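Local coordinates for uncharacterized protein YP_928783.1 (Shewanella amazonensis SB2B, PDB 3KE2) that is of unknown function but, having a winged helix-turn-helix domain, probably binds DNA, at residues A58-E63 with G84-A89; I62-V67 with G76-R81. One frame throughout, in Å; residues are numbered along the deposited sequence.

Overall arrangement
Both interactions begin from the same piece of chain, the turn that follows helix 47-55 and runs into strand 63-67. In interaction 1 the turn, residues 58-63, packs by apolar contact against residues 84-89, which lead into helix 88-102. In interaction 2 the strand pairs with residues 76-81 to form the antiparallel hairpin expected for the wing of a winged helix-turn-helix domain. Their centres lie about 13 Å apart; their ranges overlap at Ile62 and Glu63, and Ile62 touches both partners. Interaction 1 is buried beside the second subunit, whereas interaction 2 is a surface contact, with a nitrate ion, probably from the crystallisation liquor, about 4 Å from the Phe66 side chain.

Interaction 1. Residues A58-E63 with G84-A89; sequences ADIGIE and GPISSA
Apolar side chains and close backbone passage hold residues 58-63 against 84-89; no hydrogen bond crosses between them. Ile86 supplies the main side chain. Its CG1 lies anti to the carbonyl carbon (chi1 -55°), and Ile62 has the same first torsion, so that the CG1 branches meet while the two side chains cross at about a right angle. Ile62 CG1 comes within 3.8 Å of Ile86 CG1, and Ile62 CD1 touches the same methylene. From the other arm of the turn, Ile60 CD1 approaches Ile86 CG1 more loosely, at 4.3 Å. Branched aliphatic residues suit this buried place, because they fill it without bringing in polar groups that would need partners.

The second kind of contact is between ring or backbone carbon and carbonyl oxygen. Pro85 sets CG 3.3 Å from Ile60 O, and its CD lies against the carbonyl oxygens of both Ile60 and Gly61. Gly61 O in turn is 3.7 Å from Gly84 CA. Here the two backbones run nearest, with Gly61 CA and Gly84 CA 5.3 Å apart. Both glycines have positive phi, and the place a beta carbon would take is already filled, by Pro85 CD at Gly61 and by Gly61 O at Gly84. Within the turn, Gly61 N donates to Ala58 O at 3.1 Å, an i to i+3 bond that closes the bend.

This packing joins the link between helix 47-55 and strand 63-67 to the link between strand 77-82 and helix 88-102. Helix 14-31 lies against it through Leu23, touched by both Ile60 and Ile86, and Ile86 also packs on Ile86 of the second subunit, placing the contact at the dimer interface.

Interaction 2. Residues I62-V67 with G76-R81; sequences IEVEFV and GYYRIR
Backbone hydrogen bonds form the first shell. Glu65 with Arg79 and Val67 with Tyr77 are hydrogen-bonded antiparallel pairs, each joined by two bonds; Glu65 N to Arg79 O, 2.8 Å, is almost straight at 175°. Where the chain turns a corner, Arg81 N donates to Glu63 O at 2.6 Å, more bent at 138°.

On one face, Phe66 and Tyr78 make a T-shaped stack with centroids 5.0 Å apart: Phe66 CD1 stands over the centre of the tyrosine ring. Phe66 CG is anti to the backbone N (chi1 -171°), which brings one ring face over Tyr77 N. Gly76, without a side chain, lets Phe66 CZ come 3.4 Å from Gly76 C. Val64 CG2 flanks Tyr78 CD1.

On the face of Glu65, Val67, Tyr77 and Arg79, Glu65 OE1 takes a weak bond from Arg79 NE at 3.4 Å, and OE2 pairs with Arg81 NH1 at 3.6 Å. Glu63 extends this salt-bridge network of long, flexible surface chains: its carboxylate is nearly coplanar with the Arg81 guanidinium, and a water bridges Glu63 OE1 and Arg81 NE. Val67 puts CG2 over the Arg79 guanidinium, 3.2 Å from Arg79 NH2, and CB over the Tyr77 ring.

The strands form an antiparallel hairpin, consistent with the wing of a winged helix-turn-helix domain; the Phe66-Tyr78 face turns inward through Tyr78, touching Met29 of helix 14-31 and Ile54 of helix 47-55.

Interaction 1. Residues A58-E63 with G84-A89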
loop_
_atom_site.group_PDB
_atom_site.type_symbol
_atom_site.label_atom_id
_atom_site.label_comp_id
_atom_site.label_asym_id
_atom_site.label_seq_id
_atom_site.Cartn_x
_atom_site.Cartn_y
_atom_site.Cartn_z
ATOM N N ALA A 58 9.888 -1.645 0.512
ATOM C CA ALA A 58 10.215 -0.555 1.423
ATOM C C ALA A 58 9.344 0.672 1.116
ATOM O O ALA A 58 8.989 1.417 2.032
ATOM C CB ALA A 58 11.688 -0.221 1.336
ATOM N N ASP A 59 8.985 0.868 -0.164
ATOM C CA ASP A 59 8.133 1.996 -0.581
ATOM C C ASP A 59 6.782 2.007 0.129
ATOM O O ASP A 59 6.192 3.073 0.318
ATOM C CB ASP A 59 7.858 1.993 -2.108
ATOM C CG ASP A 59 9.100 2.344 -2.971
ATOM O OD1 ASP A 59 10.161 2.720 -2.406
ATOM O OD2 ASP A 59 8.985 2.272 -4.229
ATOM N N ILE A 60 6.279 0.836 0.507
ATOM C CA ILE A 60 4.982 0.760 1.172
ATOM C C ILE A 60 5.107 0.289 2.620
ATOM O O ILE A 60 4.129 -0.112 3.225
ATOM C CB ILE A 60 3.978 -0.117 0.354
ATOM C CG1 ILE A 60 4.401 -1.590 0.261
ATOM C CG2 ILE A 60 3.800 0.510 -1.061
ATOM C CD1 ILE A 60 3.265 -2.555 -0.232
ATOM N N GLY A 61 6.316 0.349 3.173
ATOM C CA GLY A 61 6.552 -0.027 4.585
ATOM C C GLY A 61 6.697 -1.493 4.974
ATOM O O GLY A 61 6.635 -1.822 6.156
ATOM N N ILE A 62 6.839 -2.372 3.991
ATOM C CA ILE A 62 7.034 -3.798 4.259
ATOM C C ILE A 62 8.547 -4.029 4.258
ATOM O O ILE A 62 9.221 -3.804 3.233
ATOM C CB ILE A 62 6.348 -4.708 3.230
ATOM C CG1 ILE A 62 4.839 -4.454 3.214
ATOM C CG2 ILE A 62 6.601 -6.147 3.550
ATOM C CD1 ILE A 62 4.034 -5.298 2.189
ATOM N N GLU A 63 9.089 -4.419 5.411
ATOM C CA GLU A 63 10.514 -4.701 5.522
ATOM C C GLU A 63 10.691 -6.193 5.317
ATOM O O GLU A 63 10.125 -6.996 6.065
ATOM C CB GLU A 63 11.040 -4.276 6.873
ATOM C CG GLU A 63 10.784 -2.769 7.150
ATOM C CD GLU A 63 11.144 -2.328 8.574
ATOM O OE1 GLU A 63 11.615 -3.189 9.383
ATOM O OE2 GLU A 63 10.939 -1.115 8.871
ATOM N N GLY A 84 4.402 -3.428 8.731
ATOM C CA GLY A 84 4.212 -2.009 8.934
ATOM C C GLY A 84 2.770 -1.567 8.758
ATOM O O GLY A 84 1.870 -2.109 9.387
ATOM N N PRO A 85 2.534 -0.611 7.858
ATOM C CA PRO A 85 1.190 -0.085 7.700
ATOM C C PRO A 85 0.239 -1.004 6.944
ATOM O O PRO A 85 -0.953 -0.665 6.820
ATOM C CB PRO A 85 1.430 1.177 6.864
ATOM C CG PRO A 85 2.532 0.806 5.977
ATOM C CD PRO A 85 3.439 -0.087 6.815
ATOM N N ILE A 86 0.751 -2.127 6.437
ATOM C CA ILE A 86 -0.041 -3.063 5.654
ATOM C C ILE A 86 -0.647 -4.154 6.520
ATOM O O ILE A 86 0.004 -4.759 7.387
ATOM C CB ILE A 86 0.808 -3.730 4.557
ATOM C CG1 ILE A 86 1.483 -2.670 3.681
ATOM C CG2 ILE A 86 -0.031 -4.659 3.703
ATOM C CD1 ILE A 86 0.574 -1.688 3.097
ATOM N N SER A 87 -1.915 -4.405 6.267
ATOM C CA SER A 87 -2.645 -5.407 6.969
ATOM C C SER A 87 -2.500 -6.722 6.225
ATOM O O SER A 87 -2.999 -6.876 5.124
ATOM C CB SER A 87 -4.109 -5.002 7.048
ATOM O OG SER A 87 -4.876 -5.989 7.713
ATOM N N SER A 88 -1.800 -7.668 6.829
ATOM C CA SER A 88 -1.624 -8.977 6.228
ATOM C C SER A 88 -2.961 -9.724 6.122
ATOM O O SER A 88 -3.204 -10.415 5.144
ATOM C CB SER A 88 -0.639 -9.798 7.050
ATOM O OG SER A 88 -1.173 -10.055 8.326
ATOM N N ALA A 89 -3.826 -9.574 7.126
ATOM C CA ALA A 89 -5.129 -10.253 7.144
ATOM C C ALA A 89 -6.018 -9.896 5.940
ATOM O O ALA A 89 -6.872 -10.679 5.523
ATOM C CB ALA A 89 -5.865 -9.937 8.445
#

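Interaction 2. Residues I62-V67 with G76-R81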
loop_
_atom_site.group_PDB
_atom_site.type_symbol
_atom_site.label_atom_id
_atom_site.label_comp_id
_atom_site.label_asym_id
_atom_site.label_seq_id
_atom_site.Cartn_x
_atom_site.Cartn_y
_atom_site.Cartn_z
ATOM N N ILE A 62 6.839 -2.372 3.991
ATOM C CA ILE A 62 7.034 -3.798 4.259
ATOM C C ILE A 62 8.547 -4.029 4.258
ATOM O O ILE A 62 9.221 -3.804 3.233
ATOM C CB ILE A 62 6.348 -4.708 3.230
ATOM C CG1 ILE A 62 4.839 -4.454 3.214
ATOM C CG2 ILE A 62 6.601 -6.147 3.550
ATOM C CD1 ILE A 62 4.034 -5.298 2.189
ATOM N N GLU A 63 9.089 -4.419 5.411
ATOM C CA GLU A 63 10.514 -4.701 5.522
ATOM C C GLU A 63 10.691 -6.193 5.317
ATOM O O GLU A 63 10.125 -6.996 6.065
ATOM C CB GLU A 63 11.040 -4.276 6.873
ATOM C CG GLU A 63 10.784 -2.769 7.150
ATOM C CD GLU A 63 11.144 -2.328 8.574
ATOM O OE1 GLU A 63 11.615 -3.189 9.383
ATOM O OE2 GLU A 63 10.939 -1.115 8.871
ATOM N N VAL A 64 11.456 -6.548 4.289
ATOM C CA VAL A 64 11.731 -7.916 3.947
ATOM C C VAL A 64 13.223 -8.191 4.074
ATOM O O VAL A 64 14.050 -7.347 3.728
ATOM C CB VAL A 64 11.271 -8.255 2.499
ATOM C CG1 VAL A 64 11.834 -7.290 1.496
ATOM C CG2 VAL A 64 11.707 -9.611 2.130
ATOM N N GLU A 65 13.548 -9.384 4.592
ATOM C CA GLU A 65 14.907 -9.866 4.779
ATOM C C GLU A 65 15.101 -11.126 3.994
ATOM O O GLU A 65 14.132 -11.823 3.696
ATOM C CB GLU A 65 15.125 -10.318 6.199
ATOM C CG GLU A 65 15.069 -9.316 7.248
ATOM C CD GLU A 65 15.048 -9.968 8.610
ATOM O OE1 GLU A 65 14.531 -11.102 8.730
ATOM O OE2 GLU A 65 15.527 -9.344 9.556
ATOM N N PHE A 66 16.362 -11.460 3.732
ATOM C CA PHE A 66 16.703 -12.701 3.074
ATOM C C PHE A 66 17.544 -13.452 4.094
ATOM O O PHE A 66 18.568 -12.962 4.556
ATOM C CB PHE A 66 17.443 -12.457 1.792
ATOM C CG PHE A 66 17.631 -13.676 0.981
ATOM C CD1 PHE A 66 16.578 -14.213 0.283
ATOM C CD2 PHE A 66 18.875 -14.277 0.872
ATOM C CE1 PHE A 66 16.762 -15.356 -0.479
ATOM C CE2 PHE A 66 19.057 -15.391 0.102
ATOM C CZ PHE A 66 18.013 -15.929 -0.576
ATOM N N VAL A 67 17.092 -14.647 4.446
ATOM C CA VAL A 67 17.720 -15.434 5.499
ATOM C C VAL A 67 18.284 -16.769 5.079
ATOM O O VAL A 67 17.672 -17.473 4.331
ATOM C CB VAL A 67 16.642 -15.737 6.563
ATOM C CG1 VAL A 67 17.240 -16.493 7.748
ATOM C CG2 VAL A 67 15.962 -14.450 7.010
ATOM N N GLY A 76 18.902 -19.304 0.499
ATOM C CA GLY A 76 18.143 -18.590 1.498
ATOM C C GLY A 76 16.676 -18.493 1.150
ATOM O O GLY A 76 16.229 -19.020 0.140
ATOM N N TYR A 77 15.934 -17.798 1.992
ATOM C CA TYR A 77 14.529 -17.585 1.754
ATOM C C TYR A 77 14.151 -16.210 2.275
ATOM O O TYR A 77 14.797 -15.677 3.149
ATOM C CB TYR A 77 13.699 -18.677 2.414
ATOM C CG TYR A 77 13.772 -18.709 3.919
ATOM C CD1 TYR A 77 14.753 -19.452 4.584
ATOM C CD2 TYR A 77 12.852 -18.009 4.682
ATOM C CE1 TYR A 77 14.818 -19.468 5.987
ATOM C CE2 TYR A 77 12.899 -18.023 6.069
ATOM C CZ TYR A 77 13.877 -18.757 6.716
ATOM O OH TYR A 77 13.884 -18.760 8.090
ATOM N N TYR A 78 13.132 -15.616 1.695
ATOM C CA TYR A 78 12.693 -14.317 2.130
ATOM C C TYR A 78 11.784 -14.420 3.347
ATOM O O TYR A 78 11.046 -15.377 3.511
ATOM C CB TYR A 78 11.937 -13.614 1.005
ATOM C CG TYR A 78 12.772 -13.199 -0.197
ATOM C CD1 TYR A 78 13.470 -11.996 -0.197
ATOM C CD2 TYR A 78 12.823 -13.982 -1.359
ATOM C CE1 TYR A 78 14.208 -11.593 -1.310
ATOM C CE2 TYR A 78 13.586 -13.580 -2.491
ATOM C CZ TYR A 78 14.265 -12.383 -2.448
ATOM O OH TYR A 78 15.021 -11.957 -3.532
ATOM N N ARG A 79 11.865 -13.420 4.204
ATOM C CA ARG A 79 11.024 -13.320 5.376
ATOM C C ARG A 79 10.583 -11.878 5.568
ATOM O O ARG A 79 11.372 -10.954 5.351
ATOM C CB ARG A 79 11.744 -13.775 6.631
ATOM C CG ARG A 79 10.922 -13.569 7.894
ATOM C CD ARG A 79 11.461 -14.391 9.031
ATOM N NE ARG A 79 12.839 -14.026 9.295
ATOM C CZ ARG A 79 13.749 -14.812 9.884
ATOM N NH1 ARG A 79 13.484 -16.069 10.255
ATOM N NH2 ARG A 79 14.964 -14.339 10.055
ATOM N N ILE A 80 9.339 -11.691 5.999
ATOM C CA ILE A 80 8.808 -10.377 6.253
ATOM C C ILE A 80 9.205 -9.998 7.664
ATOM O O ILE A 80 8.773 -10.655 8.625
ATOM C CB ILE A 80 7.275 -10.370 6.112
ATOM C CG1 ILE A 80 6.872 -10.863 4.711
ATOM C CG2 ILE A 80 6.717 -9.003 6.386
ATOM C CD1 ILE A 80 7.479 -10.119 3.605
ATOM N N ARG A 81 10.059 -8.970 7.795
ATOM C CA ARG A 81 10.505 -8.486 9.114
ATOM C C ARG A 81 9.342 -7.779 9.764
ATOM O O ARG A 81 9.069 -7.976 10.943
ATOM C CB ARG A 81 11.710 -7.544 9.021
ATOM C CG ARG A 81 12.127 -6.924 10.381
ATOM C CD ARG A 81 13.342 -5.977 10.280
ATOM N NE ARG A 81 13.655 -5.352 11.571
ATOM C CZ ARG A 81 14.538 -5.824 12.444
ATOM N NH1 ARG A 81 15.220 -6.924 12.173
ATOM N NH2 ARG A 81 14.739 -5.192 13.586
HETATM O O HOH W 1 12.369 -3.159 11.907
#